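Local structure of DNA protection during starvation protein (Halobacterium salinarum, 1TJO) at residues D128-T133 and E154-L159. The protein probably protects DNA from oxidative damage by oxidising ferrous iron with hydrogen peroxide and storing it as a ferric mineral inside a hollow shell of twelve subunits. Sequence-based numbering, arbitrary orientation.
Sequences DIIEAT and EGLIEL. With FE (Fe (III) ion), chain G.
Leu-156 packs against Thr-133 and Ile-130 where two antiparallel helices of the ferritin-like four-helix bundle, 115-142 and 146-169, run side by side. The segment axes approach to 10.3 Å at 155°, and the contact between them is apolar and buried. CG of Leu-156 is anti to the backbone N (chi1 180°), and from it CD1 reaches helix 115-142, 4.0 Å from Thr-133 CB. The side chains of Thr-133 and Leu-156 slide past each other in opposite directions, bringing Thr-133 CG2 to 3.9 Å from Leu-156 CB. On its other neighbour the leucine crosses at about a right angle, Leu-156 CD1 standing 4.1 Å from Ile-130 CG2. One turn further along helix 146-169, Leu-159 meets Ile-129 in another right-angled crossing, methyl to methyl, with Leu-159 CD2 4.0 Å from Ile-129 CG2.

The two branches of Thr-133 have different partners. Its CG2, anti to the backbone N, faces the leucine, while OG1 donates to Ile-129 O at 2.7 Å, from above the carbonyl plane. The same oxygen takes the Thr-133 backbone N-H from the opposite face; two donors therefore grip this carbonyl oxygen, and the hydroxyl proton is spent within its own helix.

Around this layer, helix 24-54 covers Ile-129 through Asn-40, Val-41 and Leu-44, and Thr-73 and Val-77 of helix 60-87 pack on Leu-159. Glu-154, a residue of the iron nucleation site on segment 154-159 with Leu-156, extends to a ferric ion that it shares with Glu-154 of two neighbouring subunits. Three waters complete the coordination. The Glu-154 carboxylate binds the iron through OE2 at 2.1 Å, while its OE1 accepts a hydrogen bond from an iron-bound water at 3.0 Å.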
loop_
_atom_site.group_PDB
_atom_site.type_symbol
_atom_site.label_atom_id
_atom_site.label_comp_id
_atom_site.label_asym_id
_atom_site.label_seq_id
_atom_site.Cartn_x
_atom_site.Cartn_y
_atom_site.Cartn_z
ATOM N N ASP A 128 -14.797 35.162 6.539
ATOM C CA ASP A 128 -13.974 36.303 6.119
ATOM C C ASP A 128 -12.945 35.898 5.059
ATOM O O ASP A 128 -12.688 36.611 4.085
ATOM C CB ASP A 128 -13.231 36.832 7.346
ATOM C CG ASP A 128 -14.129 37.613 8.308
ATOM O OD1 ASP A 128 -15.350 37.768 8.089
ATOM O OD2 ASP A 128 -13.646 38.097 9.336
ATOM N N ILE A 129 -12.349 34.713 5.249
ATOM C CA ILE A 129 -11.329 34.201 4.341
ATOM C C ILE A 129 -11.956 33.825 2.997
ATOM O O ILE A 129 -11.385 34.051 1.961
ATOM C CB ILE A 129 -10.577 32.998 4.947
ATOM C CG1 ILE A 129 -9.737 33.478 6.141
ATOM C CG2 ILE A 129 -9.660 32.378 3.908
ATOM C CD1 ILE A 129 -9.072 32.385 6.957
ATOM N N ILE A 130 -13.140 33.265 3.041
ATOM C CA ILE A 130 -13.853 32.806 1.869
ATOM C C ILE A 130 -14.220 34.018 1.006
ATOM O O ILE A 130 -13.988 33.997 -0.179
ATOM C CB ILE A 130 -15.086 31.994 2.277
ATOM C CG1 ILE A 130 -14.660 30.560 2.668
ATOM C CG2 ILE A 130 -16.093 31.884 1.139
ATOM C CD1 ILE A 130 -15.647 29.898 3.461
ATOM N N GLU A 131 -14.702 35.101 1.625
ATOM C CA GLU A 131 -15.057 36.288 0.855
ATOM C C GLU A 131 -13.827 36.921 0.229
ATOM O O GLU A 131 -13.837 37.296 -0.954
ATOM C CB GLU A 131 -15.785 37.315 1.723
ATOM C CG GLU A 131 -17.126 36.830 2.207
ATOM C CD GLU A 131 -17.942 37.937 2.851
ATOM O OE1 GLU A 131 -17.811 38.152 4.071
ATOM O OE2 GLU A 131 -18.683 38.610 2.116
ATOM N N ALA A 132 -12.741 37.018 0.990
ATOM C CA ALA A 132 -11.500 37.550 0.431
ATOM C C ALA A 132 -10.911 36.693 -0.671
ATOM O O ALA A 132 -10.476 37.227 -1.696
ATOM C CB ALA A 132 -10.482 37.797 1.514
ATOM N N THR A 133 -10.968 35.368 -0.511
ATOM C CA THR A 133 -10.413 34.493 -1.505
ATOM C C THR A 133 -11.155 34.624 -2.818
ATOM O O THR A 133 -10.566 34.590 -3.882
ATOM C CB THR A 133 -10.430 33.045 -1.014
ATOM O OG1 THR A 133 -9.616 32.985 0.180
ATOM C CG2 THR A 133 -9.795 32.112 -2.097
ATOM N N GLU A 154 -8.667 26.062 -5.839
ATOM C CA GLU A 154 -8.411 24.729 -5.267
ATOM C C GLU A 154 -8.432 24.794 -3.741
ATOM O O GLU A 154 -8.984 23.909 -3.104
ATOM C CB GLU A 154 -7.077 24.205 -5.792
ATOM C CG GLU A 154 -7.089 23.849 -7.304
ATOM C CD GLU A 154 -7.290 22.371 -7.623
ATOM O OE1 GLU A 154 -7.017 21.546 -6.717
ATOM O OE2 GLU A 154 -7.729 22.014 -8.780
ATOM N N GLY A 155 -7.879 25.871 -3.174
ATOM C CA GLY A 155 -7.911 26.154 -1.742
ATOM C C GLY A 155 -9.299 26.509 -1.256
ATOM O O GLY A 155 -9.777 26.015 -0.227
ATOM N N LEU A 156 -9.974 27.352 -2.014
ATOM C CA LEU A 156 -11.293 27.822 -1.642
ATOM C C LEU A 156 -12.256 26.679 -1.477
ATOM O O LEU A 156 -13.070 26.673 -0.523
ATOM C CB LEU A 156 -11.825 28.796 -2.706
ATOM C CG LEU A 156 -13.203 29.385 -2.492
ATOM C CD1 LEU A 156 -13.205 30.223 -1.300
ATOM C CD2 LEU A 156 -13.621 30.223 -3.695
ATOM N N ILE A 157 -12.239 25.705 -2.385
ATOM C CA ILE A 157 -13.193 24.623 -2.244
ATOM C C ILE A 157 -12.971 23.820 -0.930
ATOM O O ILE A 157 -13.924 23.419 -0.295
ATOM C CB ILE A 157 -13.243 23.719 -3.526
ATOM C CG1 ILE A 157 -14.451 22.776 -3.431
ATOM C CG2 ILE A 157 -11.986 23.014 -3.752
ATOM C CD1 ILE A 157 -14.155 21.423 -2.957
ATOM N N GLU A 158 -11.724 23.591 -0.543
ATOM C CA GLU A 158 -11.400 22.911 0.722
ATOM C C GLU A 158 -11.828 23.723 1.939
ATOM O O GLU A 158 -12.404 23.176 2.887
ATOM C CB GLU A 158 -9.913 22.667 0.816
ATOM C CG GLU A 158 -9.318 21.807 -0.295
ATOM C CD GLU A 158 -9.971 20.466 -0.488
ATOM O OE1 GLU A 158 -10.429 19.850 0.522
ATOM O OE2 GLU A 158 -10.008 19.992 -1.670
ATOM N N LEU A 159 -11.613 25.033 1.898
ATOM C CA LEU A 159 -11.996 25.906 3.022
ATOM C C LEU A 159 -13.514 25.989 3.109
ATOM O O LEU A 159 -14.068 25.954 4.226
ATOM C CB LEU A 159 -11.345 27.274 2.865
ATOM C CG LEU A 159 -9.848 27.366 3.136
ATOM C CD1 LEU A 159 -9.051 26.179 2.743
ATOM C CD2 LEU A 159 -9.297 28.657 2.498
HETATM FE FE FE G . -7.821 20.117 -9.633
HETATM O O HOH W 1 -8.501 19.229 -7.894
HETATM O O HOH W 2 -7.854 18.213 -10.534
HETATM O O HOH W 3 -5.864 19.650 -9.065
#